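PDB 1XG2: pectinesterase 1, which hydrolyses the methyl esters of pectin in the plant cell wall, and is held here in complex with a pectinesterase inhibitor protein. Local coordinates for residues Y226-V231 and T256-E261; P216-R221 and L239-G244; F252-L257 and V275-Y280; G116-V121 and H137-F142; L168-P173 and S206-V211. All coordinates share one frame; numbering follows the deposited sequence.

Overall arrangement
All five contacts belong to one parallel beta-helix, the catalytic pectinesterase domain. Interactions 1 and 4 are buried and join neighbouring strands of the same long parallel sheet, their centres about 19 Å apart; interaction 1 adds a tyrosine–serine contact to its backbone ladder, whereas interaction 4 carries a salt bridge that also meets the inhibitor chain. Interactions 2, 3 and 5 involve the loops between strands, with less regular bonding. Interaction 2 is buried and touches interactions 1, 3 and 5, meeting interaction 5 through T217, L239, A170 and L208. Interactions 3 and 5 are partly buried: the first rests on leucines against tryptophan, the second on a carboxylate, a bridging water and a leucine. Interactions 1 and 3 share T256 and L257.

Interaction 1: Y226-V231 and T256-E261; sequences YSRTVV and TLYYGE
S227 and T229 begin a ladder of backbone hydrogen bonds to 258-260 that joins two adjacent strands in a parallel sheet of the beta-helix. Y258 N donates to S227 O at 2.9 Å, T229 N to Y258 O at 3.0 Å, and the pattern continues from G260 N to T229 O and from V231 N to G260 O. The strands run almost exactly parallel, 3° apart, and CA-H groups of R228, Y259 and V230 lean on the same carbonyls. On the face that carries T229 and Y259, Y259 OH lies 2.6 Å from S227 OG, at the edge of the tyrosine ring. S227 OG stands anti to its backbone N (chi1 -166°), which brings it to the phenol; it is also bonded to Q184 O, and a water joins Y259 OH to T229 OG1. A tyrosine suits this place because its ring packs against the T229 side chain while its hydroxyl still reaches the serine; W245 stacks on the same ring. On the face that carries R228, V230 and Y258, V230 CG2 meets the edge of the Y258 ring in its plane, 3.9 Å from CE1. G260 is paired with V230, and a side chain on this face would have little room beside V230 CG2. The Y259 side chain lies about 5 Å from that of R221, probably a substrate-binding residue. At the loop end, T256 CB lies over one face of the Y226 ring, 3.9 Å from its centroid.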
# COMPACT_ATOMS: atom_id res chain seq x y z
N TYR A 226 -6.36 6.20 -11.62
CA TYR A 226 -7.24 6.72 -10.59
C TYR A 226 -6.53 7.04 -9.28
O TYR A 226 -7.11 6.89 -8.20
CB TYR A 226 -8.41 5.76 -10.39
CG TYR A 226 -9.30 5.75 -11.62
CD1 TYR A 226 -8.99 4.95 -12.71
CD2 TYR A 226 -10.40 6.58 -11.71
CE1 TYR A 226 -9.81 4.96 -13.87
CE2 TYR A 226 -11.21 6.60 -12.84
CZ TYR A 226 -10.90 5.79 -13.91
OH TYR A 226 -11.71 5.81 -15.03
N SER A 227 -5.30 7.54 -9.39
CA SER A 227 -4.50 8.00 -8.25
C SER A 227 -5.36 8.88 -7.36
O SER A 227 -6.07 9.75 -7.84
CB SER A 227 -3.27 8.80 -8.74
OG SER A 227 -2.31 8.99 -7.73
N ARG A 228 -5.31 8.64 -6.06
CA ARG A 228 -6.17 9.37 -5.13
C ARG A 228 -5.43 9.71 -3.84
O ARG A 228 -5.12 8.83 -3.05
CB ARG A 228 -7.43 8.57 -4.82
CG ARG A 228 -8.37 9.30 -3.88
CD ARG A 228 -9.82 8.91 -4.03
NE ARG A 228 -10.04 7.62 -3.43
CZ ARG A 228 -11.12 7.28 -2.75
NH1 ARG A 228 -12.14 8.12 -2.61
NH2 ARG A 228 -11.21 6.06 -2.22
N THR A 229 -5.18 11.00 -3.66
CA THR A 229 -4.36 11.51 -2.59
C THR A 229 -4.92 12.83 -2.09
O THR A 229 -5.29 13.70 -2.89
CB THR A 229 -2.93 11.70 -3.09
OG1 THR A 229 -2.40 10.45 -3.55
CG2 THR A 229 -2.00 12.15 -1.98
N VAL A 230 -5.00 12.98 -0.78
CA VAL A 230 -5.43 14.23 -0.17
C VAL A 230 -4.49 14.60 0.94
O VAL A 230 -4.07 13.76 1.75
CB VAL A 230 -6.86 14.14 0.38
CG1 VAL A 230 -7.21 15.39 1.17
CG2 VAL A 230 -7.83 13.94 -0.75
N VAL A 231 -4.12 15.88 0.95
CA VAL A 231 -3.24 16.43 1.96
C VAL A 231 -4.06 17.49 2.69
O VAL A 231 -4.49 18.45 2.07
CB VAL A 231 -2.01 17.07 1.34
CG1 VAL A 231 -1.16 17.74 2.42
CG2 VAL A 231 -1.19 16.04 0.54
N THR A 256 -8.89 11.76 -14.32
CA THR A 256 -9.45 10.66 -13.51
C THR A 256 -8.84 10.53 -12.11
O THR A 256 -9.44 9.90 -11.23
CB THR A 256 -9.28 9.33 -14.26
OG1 THR A 256 -7.94 9.21 -14.76
CG2 THR A 256 -10.18 9.28 -15.51
N LEU A 257 -7.65 11.09 -11.90
CA LEU A 257 -7.08 11.17 -10.56
C LEU A 257 -7.96 12.08 -9.69
O LEU A 257 -8.76 12.88 -10.21
CB LEU A 257 -5.62 11.66 -10.61
CG LEU A 257 -5.35 13.08 -11.13
CD1 LEU A 257 -5.60 14.12 -10.06
CD2 LEU A 257 -3.93 13.20 -11.65
N TYR A 258 -7.82 11.95 -8.38
CA TYR A 258 -8.42 12.87 -7.42
C TYR A 258 -7.35 13.27 -6.42
O TYR A 258 -7.00 12.48 -5.53
CB TYR A 258 -9.60 12.23 -6.68
CG TYR A 258 -10.31 13.20 -5.76
CD1 TYR A 258 -9.88 13.40 -4.44
CD2 TYR A 258 -11.42 13.92 -6.20
CE1 TYR A 258 -10.53 14.30 -3.60
CE2 TYR A 258 -12.08 14.82 -5.35
CZ TYR A 258 -11.63 15.00 -4.06
OH TYR A 258 -12.27 15.89 -3.23
N TYR A 259 -6.84 14.48 -6.57
CA TYR A 259 -5.88 15.07 -5.67
C TYR A 259 -6.53 16.27 -5.00
O TYR A 259 -7.04 17.16 -5.68
CB TYR A 259 -4.62 15.49 -6.44
CG TYR A 259 -3.70 14.36 -6.86
CD1 TYR A 259 -3.87 13.06 -6.39
CD2 TYR A 259 -2.65 14.60 -7.75
CE1 TYR A 259 -3.03 12.04 -6.79
CE2 TYR A 259 -1.78 13.59 -8.13
CZ TYR A 259 -1.98 12.31 -7.65
OH TYR A 259 -1.13 11.31 -8.04
N GLY A 260 -6.52 16.28 -3.68
CA GLY A 260 -7.18 17.34 -2.94
C GLY A 260 -6.29 17.94 -1.88
O GLY A 260 -5.43 17.26 -1.33
N GLU A 261 -6.51 19.23 -1.62
CA GLU A 261 -5.91 19.92 -0.49
C GLU A 261 -6.99 20.66 0.30
O GLU A 261 -7.82 21.35 -0.28
CB GLU A 261 -4.84 20.90 -0.98
CG GLU A 261 -3.59 20.22 -1.51
CD GLU A 261 -2.61 21.19 -2.15
OE1 GLU A 261 -1.91 21.89 -1.40
OE2 GLU A 261 -2.55 21.25 -3.40
O HOH W 1 -9.20 9.14 -8.58
O HOH W 2 -0.07 10.53 -5.45

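Interaction 2: P216-R221 and L239-G244; sequences PTYLGR and LINPAG
The Y218 ring carries N241 CB over one face, 4.1 Å from its centroid, while G244 C lies at its edge in plane and A243 CB also comes to the edge. The N241 side chain runs alongside the ring and points the same way, with amide and ring planes 27° apart; CG anti to the backbone N (chi1 -160°) lays it there. Two backbone bonds fix the loop, the first nearly straight: N241 N donates to T217 O at 2.9 Å, and L219 N to G244 O at 2.8 Å. Between them N241-G244 forms a type I turn, and G244, its last residue, has a positive phi of 84°, which glycine accepts readily. Inside, T217 CG2 packs on L239 CD1, and L219 CD2 meets I240 CD1 at 3.8 Å, branched aliphatic groups suited to a buried wall. Two waters link T217 to L239 O. The arrangement is a loop of the beta-helix closing over the corner of strand 217-220, which leads to R221, a probable substrate-binding residue.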
# COMPACT_ATOMS: atom_id res chain seq x y z
N PRO A 216 13.11 20.26 -7.26
CA PRO A 216 11.74 20.58 -6.89
C PRO A 216 11.14 19.41 -6.13
O PRO A 216 11.61 18.28 -6.26
CB PRO A 216 11.05 20.74 -8.24
CG PRO A 216 11.77 19.78 -9.12
CD PRO A 216 13.20 19.84 -8.68
N THR A 217 10.13 19.70 -5.31
CA THR A 217 9.40 18.67 -4.60
C THR A 217 7.92 18.88 -4.85
O THR A 217 7.41 19.98 -4.67
CB THR A 217 9.69 18.75 -3.09
OG1 THR A 217 11.07 18.46 -2.84
CG2 THR A 217 8.94 17.70 -2.32
N TYR A 218 7.24 17.82 -5.27
CA TYR A 218 5.81 17.86 -5.46
C TYR A 218 5.14 16.95 -4.44
O TYR A 218 5.75 16.02 -3.94
CB TYR A 218 5.44 17.39 -6.86
CG TYR A 218 6.04 18.22 -7.99
CD1 TYR A 218 7.32 17.97 -8.45
CD2 TYR A 218 5.32 19.26 -8.59
CE1 TYR A 218 7.88 18.71 -9.48
CE2 TYR A 218 5.87 20.02 -9.63
CZ TYR A 218 7.15 19.74 -10.07
OH TYR A 218 7.72 20.45 -11.10
N LEU A 219 3.88 17.24 -4.16
CA LEU A 219 3.07 16.42 -3.27
C LEU A 219 2.79 15.03 -3.83
O LEU A 219 2.68 14.07 -3.08
CB LEU A 219 1.76 17.14 -2.95
CG LEU A 219 1.91 18.45 -2.18
CD1 LEU A 219 0.56 19.21 -2.13
CD2 LEU A 219 2.45 18.20 -0.77
N GLY A 220 2.66 14.94 -5.15
CA GLY A 220 2.49 13.65 -5.79
C GLY A 220 2.46 13.70 -7.31
O GLY A 220 2.40 14.79 -7.91
N ARG A 221 2.53 12.52 -7.90
CA ARG A 221 2.29 12.31 -9.32
C ARG A 221 1.49 11.01 -9.49
O ARG A 221 1.61 10.10 -8.66
CB ARG A 221 3.60 12.29 -10.12
CG ARG A 221 4.63 11.25 -9.68
CD ARG A 221 5.89 11.28 -10.53
NE ARG A 221 6.79 10.18 -10.25
CZ ARG A 221 7.74 9.76 -11.08
NH1 ARG A 221 7.95 10.36 -12.25
NH2 ARG A 221 8.49 8.73 -10.74
N LEU A 239 9.54 24.11 0.20
CA LEU A 239 10.02 23.14 -0.79
C LEU A 239 8.95 22.73 -1.80
O LEU A 239 9.28 22.29 -2.91
CB LEU A 239 10.58 21.89 -0.10
CG LEU A 239 9.59 20.81 0.34
CD1 LEU A 239 10.31 19.51 0.61
CD2 LEU A 239 8.82 21.25 1.55
N ILE A 240 7.68 22.86 -1.42
CA ILE A 240 6.60 22.38 -2.28
C ILE A 240 6.41 23.33 -3.46
O ILE A 240 6.08 24.51 -3.30
CB ILE A 240 5.27 22.22 -1.51
CG1 ILE A 240 5.43 21.24 -0.34
CG2 ILE A 240 4.16 21.75 -2.47
CD1 ILE A 240 5.92 19.85 -0.72
N ASN A 241 6.66 22.80 -4.65
CA ASN A 241 6.50 23.52 -5.90
C ASN A 241 5.12 24.21 -5.99
O ASN A 241 4.11 23.61 -5.64
CB ASN A 241 6.67 22.54 -7.06
CG ASN A 241 6.99 23.24 -8.36
OD1 ASN A 241 8.17 23.41 -8.72
ND2 ASN A 241 5.96 23.65 -9.07
N PRO A 242 5.08 25.46 -6.45
CA PRO A 242 3.80 26.16 -6.67
C PRO A 242 2.71 25.38 -7.44
O PRO A 242 1.52 25.51 -7.13
CB PRO A 242 4.22 27.40 -7.47
CG PRO A 242 5.60 27.68 -7.01
CD PRO A 242 6.23 26.33 -6.77
N ALA A 243 3.13 24.59 -8.43
CA ALA A 243 2.23 23.71 -9.16
C ALA A 243 1.60 22.62 -8.27
O ALA A 243 0.53 22.10 -8.58
CB ALA A 243 2.95 23.07 -10.32
N GLY A 244 2.31 22.25 -7.20
CA GLY A 244 1.80 21.34 -6.18
C GLY A 244 1.97 19.88 -6.52
O GLY A 244 2.39 19.08 -5.68
O HOH W 3 12.18 20.96 -3.16
O HOH W 4 9.67 22.77 -5.69

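Interaction 3: F252-L257 and V275-Y280; sequences FALKTL and VKWPGY
G279 N donates to L254 O at 3.1 Å, bent to 143° at the hydrogen, and this bond ties two irregular loops together where W277-Y280 makes a type I turn. G279 lies so close to the carbonyl oxygens of L254 and L257 that there is no room for a CB; its CA is 3.2 Å from L257 O. Beside the turn stands W277, whose large indole offers leucines a broad apolar surface. L254 CD2 sits over the centre of its six-membered ring, 3.6 Å from the centroid and only 13° off the normal, a CH-pi contact, while L254 CD1 reaches across to the pyrrole side near NE1. V275 CG2 covers the opposite face, so the indole is sandwiched between methyl groups. L257 crosses the tryptophan side chain at about a right angle and brings CD2 to 3.8 Å from W277 CE3; its CD1 turns instead to the G279 carbonyl. K255 CG brushes P278 CG, an exposed contact between aliphatic groups. Together the loops that lead into strands 258-262 and 280-283 pack leucine and valine methyls round W277 at the last coils of the parallel beta-helix, near R221, probably a substrate-binding residue.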
# COMPACT_ATOMS: atom_id res chain seq x y z
N PHE A 252 -1.64 11.72 -18.96
CA PHE A 252 -2.10 10.50 -18.28
C PHE A 252 -2.72 10.82 -16.92
O PHE A 252 -2.11 11.52 -16.10
CB PHE A 252 -0.95 9.51 -18.10
CG PHE A 252 -1.31 8.28 -17.29
CD1 PHE A 252 -2.12 7.30 -17.83
CD2 PHE A 252 -0.83 8.12 -16.00
CE1 PHE A 252 -2.45 6.16 -17.08
CE2 PHE A 252 -1.15 6.99 -15.25
CZ PHE A 252 -1.94 6.01 -15.78
N ALA A 253 -3.95 10.36 -16.73
CA ALA A 253 -4.64 10.37 -15.44
C ALA A 253 -5.21 11.71 -15.00
O ALA A 253 -5.91 11.78 -14.00
CB ALA A 253 -3.72 9.81 -14.34
N LEU A 254 -4.93 12.78 -15.75
CA LEU A 254 -5.18 14.12 -15.22
C LEU A 254 -6.67 14.43 -15.01
O LEU A 254 -7.02 15.25 -14.18
CB LEU A 254 -4.52 15.20 -16.10
CG LEU A 254 -3.00 15.06 -16.27
CD1 LEU A 254 -2.43 16.31 -16.95
CD2 LEU A 254 -2.31 14.80 -14.93
N LYS A 255 -7.54 13.73 -15.73
CA LYS A 255 -8.98 13.87 -15.56
C LYS A 255 -9.58 12.88 -14.56
O LYS A 255 -10.67 13.12 -14.05
CB LYS A 255 -9.69 13.66 -16.91
CG LYS A 255 -9.34 14.68 -18.00
CD LYS A 255 -10.09 14.33 -19.31
CE LYS A 255 -10.06 15.47 -20.34
NZ LYS A 255 -10.00 14.94 -21.73
N THR A 256 -8.89 11.76 -14.32
CA THR A 256 -9.45 10.66 -13.51
C THR A 256 -8.84 10.53 -12.11
O THR A 256 -9.44 9.90 -11.23
CB THR A 256 -9.28 9.33 -14.26
OG1 THR A 256 -7.94 9.21 -14.76
CG2 THR A 256 -10.18 9.28 -15.51
N LEU A 257 -7.65 11.09 -11.90
CA LEU A 257 -7.08 11.17 -10.56
C LEU A 257 -7.96 12.08 -9.69
O LEU A 257 -8.76 12.88 -10.21
CB LEU A 257 -5.62 11.66 -10.61
CG LEU A 257 -5.35 13.08 -11.13
CD1 LEU A 257 -5.60 14.12 -10.06
CD2 LEU A 257 -3.93 13.20 -11.65
N VAL A 275 -1.63 23.31 -10.43
CA VAL A 275 -2.11 22.72 -11.66
C VAL A 275 -3.62 22.93 -11.78
O VAL A 275 -4.32 23.04 -10.77
CB VAL A 275 -1.79 21.21 -11.75
CG1 VAL A 275 -0.30 20.98 -11.89
CG2 VAL A 275 -2.36 20.44 -10.53
N LYS A 276 -4.10 22.98 -13.01
CA LYS A 276 -5.52 23.22 -13.28
C LYS A 276 -6.21 21.94 -13.76
O LYS A 276 -7.26 21.98 -14.41
CB LYS A 276 -5.66 24.34 -14.31
CG LYS A 276 -5.23 25.71 -13.78
CD LYS A 276 -5.33 26.77 -14.88
CE LYS A 276 -4.84 28.16 -14.42
NZ LYS A 276 -5.18 28.49 -13.00
N TRP A 277 -5.62 20.79 -13.42
CA TRP A 277 -6.15 19.50 -13.87
C TRP A 277 -7.58 19.36 -13.36
O TRP A 277 -7.86 19.75 -12.23
CB TRP A 277 -5.34 18.35 -13.28
CG TRP A 277 -3.88 18.37 -13.51
CD1 TRP A 277 -3.19 19.03 -14.50
CD2 TRP A 277 -2.91 17.68 -12.73
NE1 TRP A 277 -1.84 18.78 -14.37
CE2 TRP A 277 -1.64 17.95 -13.30
CE3 TRP A 277 -2.98 16.83 -11.62
CZ2 TRP A 277 -0.46 17.40 -12.79
CZ3 TRP A 277 -1.81 16.30 -11.11
CH2 TRP A 277 -0.57 16.58 -11.69
N PRO A 278 -8.47 18.79 -14.17
CA PRO A 278 -9.84 18.50 -13.71
C PRO A 278 -9.84 17.67 -12.43
O PRO A 278 -10.71 17.87 -11.57
CB PRO A 278 -10.43 17.70 -14.88
CG PRO A 278 -9.68 18.17 -16.07
CD PRO A 278 -8.28 18.42 -15.58
N GLY A 279 -8.87 16.77 -12.29
CA GLY A 279 -8.76 15.90 -11.13
C GLY A 279 -8.18 16.53 -9.88
O GLY A 279 -8.19 15.89 -8.84
N TYR A 280 -7.65 17.76 -9.98
CA TYR A 280 -7.15 18.49 -8.83
C TYR A 280 -8.22 19.39 -8.21
O TYR A 280 -8.89 20.15 -8.92
CB TYR A 280 -5.92 19.35 -9.17
CG TYR A 280 -5.54 20.20 -7.99
CD1 TYR A 280 -5.03 19.61 -6.84
CD2 TYR A 280 -5.74 21.57 -7.99
CE1 TYR A 280 -4.71 20.38 -5.71
CE2 TYR A 280 -5.42 22.35 -6.88
CZ TYR A 280 -4.90 21.75 -5.75
OH TYR A 280 -4.59 22.51 -4.64

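Interaction 4: G116-V121 and H137-F142; sequences GADMSV and HSQRQF
H137 opens 137-142 beside G116, its ND1 hydrogen-bonded to S138 OG in the plane of the ring at 2.8 Å, while NE2 bonds to T114 of the inhibitor chain. S138 then offers its carbonyl to the CA-H of G116, and a water joins S138 OG to G116 O. Q139 lays CB on D118 CA and CG against G116 O, its chain folded back at chi2 (-74°). R140 carries the polar weight of the contact. Its guanidinium takes D118 side-on: NE meets OD1 at 3.0 Å and NH2 meets OD2 at 2.9 Å, both on syn lone pairs, with carboxylate and guanidinium nearly coplanar, 15° apart. R140 N adds a third bond, 3.0 Å to the anti lone pair of D118 OD1, and R140 O receives S120 N. Q141 passes its CG by S120 OG, which bonds back to A117 O at 2.7 Å. F142 N continues the parallel pairing on S120 O at 3.0 Å, its ring edge facing V121 CG1. Gripped at both oxygens, D118 is held flat and oriented, and the charge of R140 would favour its ionised form. The pair also faces the partner protein: Y104 of the inhibitor chain bonds D118 OD2 and S100 of the same chain bonds R140 NH2, so this salt bridge within the beta-helix forms part of the inhibitor interface.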
# COMPACT_ATOMS: atom_id res chain seq x y z
N GLY A 116 1.63 -4.66 3.50
CA GLY A 116 0.39 -5.15 2.90
C GLY A 116 -0.45 -5.89 3.94
O GLY A 116 -1.13 -6.86 3.62
N ALA A 117 -0.41 -5.40 5.18
CA ALA A 117 -1.08 -5.97 6.33
C ALA A 117 -2.26 -5.09 6.68
O ALA A 117 -2.12 -3.88 6.89
CB ALA A 117 -0.12 -6.04 7.53
N ASP A 118 -3.43 -5.69 6.73
CA ASP A 118 -4.63 -4.97 7.11
C ASP A 118 -4.65 -4.67 8.60
O ASP A 118 -4.18 -5.47 9.41
CB ASP A 118 -5.85 -5.78 6.72
CG ASP A 118 -7.13 -5.00 6.86
OD1 ASP A 118 -7.19 -3.85 6.39
OD2 ASP A 118 -8.14 -5.46 7.41
N MET A 119 -5.22 -3.52 8.94
CA MET A 119 -5.32 -3.01 10.30
C MET A 119 -3.95 -2.97 10.99
O MET A 119 -3.78 -3.40 12.12
CB MET A 119 -6.27 -3.91 11.09
CG MET A 119 -7.67 -3.96 10.47
SD MET A 119 -8.81 -4.95 11.45
CE MET A 119 -8.33 -6.57 10.82
N SER A 120 -2.99 -2.43 10.24
CA SER A 120 -1.63 -2.26 10.73
C SER A 120 -1.38 -0.83 11.22
O SER A 120 -1.97 0.13 10.71
CB SER A 120 -0.64 -2.64 9.62
OG SER A 120 -0.95 -1.94 8.42
N VAL A 121 -0.51 -0.71 12.22
CA VAL A 121 -0.14 0.57 12.79
C VAL A 121 1.37 0.69 12.78
O VAL A 121 2.08 -0.23 13.21
CB VAL A 121 -0.62 0.70 14.25
CG1 VAL A 121 -0.18 2.07 14.84
CG2 VAL A 121 -2.11 0.54 14.33
N HIS A 137 1.44 -0.82 0.34
CA HIS A 137 1.05 -1.62 -0.81
C HIS A 137 -0.46 -1.79 -0.93
O HIS A 137 -1.06 -1.53 -1.98
CB HIS A 137 1.75 -2.98 -0.74
CG HIS A 137 1.41 -3.91 -1.87
ND1 HIS A 137 0.19 -4.53 -1.97
CD2 HIS A 137 2.13 -4.32 -2.94
CE1 HIS A 137 0.16 -5.26 -3.07
NE2 HIS A 137 1.32 -5.15 -3.68
N SER A 138 -1.08 -2.24 0.15
CA SER A 138 -2.49 -2.60 0.13
C SER A 138 -2.97 -2.73 1.54
O SER A 138 -2.16 -2.71 2.48
CB SER A 138 -2.71 -3.91 -0.63
OG SER A 138 -1.86 -4.93 -0.14
N GLN A 139 -4.28 -2.88 1.68
CA GLN A 139 -4.98 -3.00 2.96
C GLN A 139 -4.99 -1.69 3.73
O GLN A 139 -4.53 -0.66 3.23
CB GLN A 139 -4.44 -4.16 3.83
CG GLN A 139 -4.17 -5.48 3.11
CD GLN A 139 -5.43 -6.27 2.73
OE1 GLN A 139 -6.51 -5.70 2.58
NE2 GLN A 139 -5.28 -7.57 2.52
N ARG A 140 -5.58 -1.72 4.93
CA ARG A 140 -5.78 -0.51 5.72
C ARG A 140 -4.62 -0.32 6.71
O ARG A 140 -4.31 -1.22 7.48
CB ARG A 140 -7.10 -0.54 6.48
CG ARG A 140 -8.32 -0.40 5.60
CD ARG A 140 -9.63 -0.79 6.26
NE ARG A 140 -9.69 -2.20 6.61
CZ ARG A 140 -10.80 -2.89 6.91
NH1 ARG A 140 -12.00 -2.31 6.91
NH2 ARG A 140 -10.71 -4.17 7.19
N GLN A 141 -4.05 0.88 6.68
CA GLN A 141 -2.83 1.21 7.43
C GLN A 141 -2.95 2.59 8.08
O GLN A 141 -3.56 3.50 7.52
CB GLN A 141 -1.60 1.16 6.51
CG GLN A 141 -1.53 -0.07 5.62
CD GLN A 141 -0.33 -0.11 4.68
OE1 GLN A 141 -0.31 -0.90 3.73
NE2 GLN A 141 0.66 0.71 4.95
N PHE A 142 -2.36 2.71 9.25
CA PHE A 142 -2.30 3.95 10.00
C PHE A 142 -0.86 4.20 10.42
O PHE A 142 -0.23 3.33 11.06
CB PHE A 142 -3.20 3.85 11.22
CG PHE A 142 -3.30 5.12 12.03
CD1 PHE A 142 -3.79 6.29 11.49
CD2 PHE A 142 -2.92 5.12 13.37
CE1 PHE A 142 -3.86 7.44 12.26
CE2 PHE A 142 -3.01 6.27 14.15
CZ PHE A 142 -3.47 7.42 13.59
O HOH W 5 -1.89 -7.50 0.81

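Interaction 5: L168-P173 and S206-V211; sequences LVARKP and SDLEPV
K172 N donates to D207 OD1 at 3.1 Å, reaching the carboxylate from above its plane rather than within it. K172 CB also rests against this group, 3.5 Å from D207 CG, and the rest of the lysine chain runs on past D207 O toward V211 CG2. Deeper, L208 sends CD2 to A170, 3.3 Å from its carbonyl O and 3.8 Å from its CB; a leucine suits this buried place, where N179 and T217 also touch it. A water donates to D207 OD2 (2.6 Å) and K172 O (2.7 Å), bridging the two loops. The second shell sets these groups: S205 bonds D207 OD1 and L208 N, while R171 NH1 forms a salt bridge with D128, its guanidinium makes a cation-pi contact with Y130, and its NE is weakly bonded to the water on D207. Within 206-211, V211 N bonds L208 O and rounds the loop. The contact joins loops that follow adjacent strands 167-170 and 201-204 of the parallel beta-helix.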
# COMPACT_ATOMS: atom_id res chain seq x y z
N LEU A 168 6.97 14.20 7.02
CA LEU A 168 7.28 13.68 5.70
C LEU A 168 8.34 14.61 5.12
O LEU A 168 8.08 15.77 4.82
CB LEU A 168 6.03 13.64 4.83
CG LEU A 168 4.82 12.98 5.51
CD1 LEU A 168 3.64 12.94 4.58
CD2 LEU A 168 5.15 11.61 5.98
N VAL A 169 9.55 14.07 5.02
CA VAL A 169 10.76 14.85 4.81
C VAL A 169 11.38 14.48 3.47
O VAL A 169 11.95 13.39 3.29
CB VAL A 169 11.79 14.60 5.93
CG1 VAL A 169 12.97 15.56 5.79
CG2 VAL A 169 11.13 14.75 7.31
N ALA A 170 11.27 15.40 2.52
CA ALA A 170 11.96 15.24 1.25
C ALA A 170 13.44 15.60 1.44
O ALA A 170 13.76 16.57 2.13
CB ALA A 170 11.31 16.09 0.19
N ARG A 171 14.32 14.82 0.83
CA ARG A 171 15.76 15.01 0.96
C ARG A 171 16.39 15.31 -0.41
O ARG A 171 15.72 15.27 -1.43
CB ARG A 171 16.42 13.78 1.59
CG ARG A 171 16.40 12.54 0.71
CD ARG A 171 16.56 11.23 1.48
NE ARG A 171 17.80 11.23 2.26
CZ ARG A 171 18.17 10.29 3.11
NH1 ARG A 171 17.43 9.20 3.31
NH2 ARG A 171 19.32 10.42 3.76
N LYS A 172 17.69 15.60 -0.40
CA LYS A 172 18.40 15.93 -1.64
C LYS A 172 18.56 14.67 -2.49
O LYS A 172 19.15 13.69 -2.03
CB LYS A 172 19.78 16.50 -1.34
CG LYS A 172 20.52 16.99 -2.59
CD LYS A 172 21.89 17.54 -2.20
CE LYS A 172 22.66 18.00 -3.42
NZ LYS A 172 24.13 17.84 -3.24
N PRO A 173 18.02 14.68 -3.70
CA PRO A 173 18.12 13.53 -4.59
C PRO A 173 19.35 13.62 -5.51
O PRO A 173 20.19 14.50 -5.32
CB PRO A 173 16.84 13.63 -5.42
CG PRO A 173 16.66 15.11 -5.61
CD PRO A 173 17.23 15.77 -4.33
N SER A 206 17.88 19.01 5.88
CA SER A 206 18.92 20.03 5.89
C SER A 206 19.74 20.02 4.60
O SER A 206 20.21 21.08 4.18
CB SER A 206 19.84 19.85 7.10
OG SER A 206 20.62 18.68 6.98
N ASP A 207 19.90 18.87 3.94
CA ASP A 207 20.64 18.85 2.67
C ASP A 207 19.84 19.31 1.44
O ASP A 207 20.43 19.64 0.40
CB ASP A 207 21.39 17.52 2.46
CG ASP A 207 20.49 16.32 2.13
OD1 ASP A 207 19.24 16.43 2.12
OD2 ASP A 207 21.01 15.20 1.89
N LEU A 208 18.51 19.34 1.54
CA LEU A 208 17.66 19.85 0.46
C LEU A 208 17.39 21.35 0.57
O LEU A 208 17.30 22.04 -0.44
CB LEU A 208 16.31 19.10 0.45
CG LEU A 208 15.27 19.53 -0.60
CD1 LEU A 208 15.77 19.43 -2.03
CD2 LEU A 208 14.03 18.68 -0.44
N GLU A 209 17.27 21.84 1.80
CA GLU A 209 16.91 23.25 2.05
C GLU A 209 17.76 24.29 1.28
O GLU A 209 17.21 25.24 0.76
CB GLU A 209 16.95 23.56 3.56
CG GLU A 209 15.66 24.15 4.12
CD GLU A 209 15.61 24.14 5.64
OE1 GLU A 209 14.50 23.98 6.22
OE2 GLU A 209 16.70 24.27 6.27
N PRO A 210 19.07 24.14 1.20
CA PRO A 210 19.88 25.11 0.44
C PRO A 210 19.69 25.06 -1.08
O PRO A 210 20.06 26.01 -1.76
CB PRO A 210 21.33 24.73 0.79
CG PRO A 210 21.26 23.69 1.87
CD PRO A 210 19.90 23.08 1.81
N VAL A 211 19.16 23.95 -1.60
CA VAL A 211 19.10 23.72 -3.04
C VAL A 211 17.67 23.45 -3.55
O VAL A 211 17.48 22.73 -4.52
CB VAL A 211 20.02 22.54 -3.44
CG1 VAL A 211 21.48 22.95 -3.31
CG2 VAL A 211 19.73 21.28 -2.60
O HOH W 6 19.87 13.24 0.58
O HOH W 7 19.21 13.66 4.36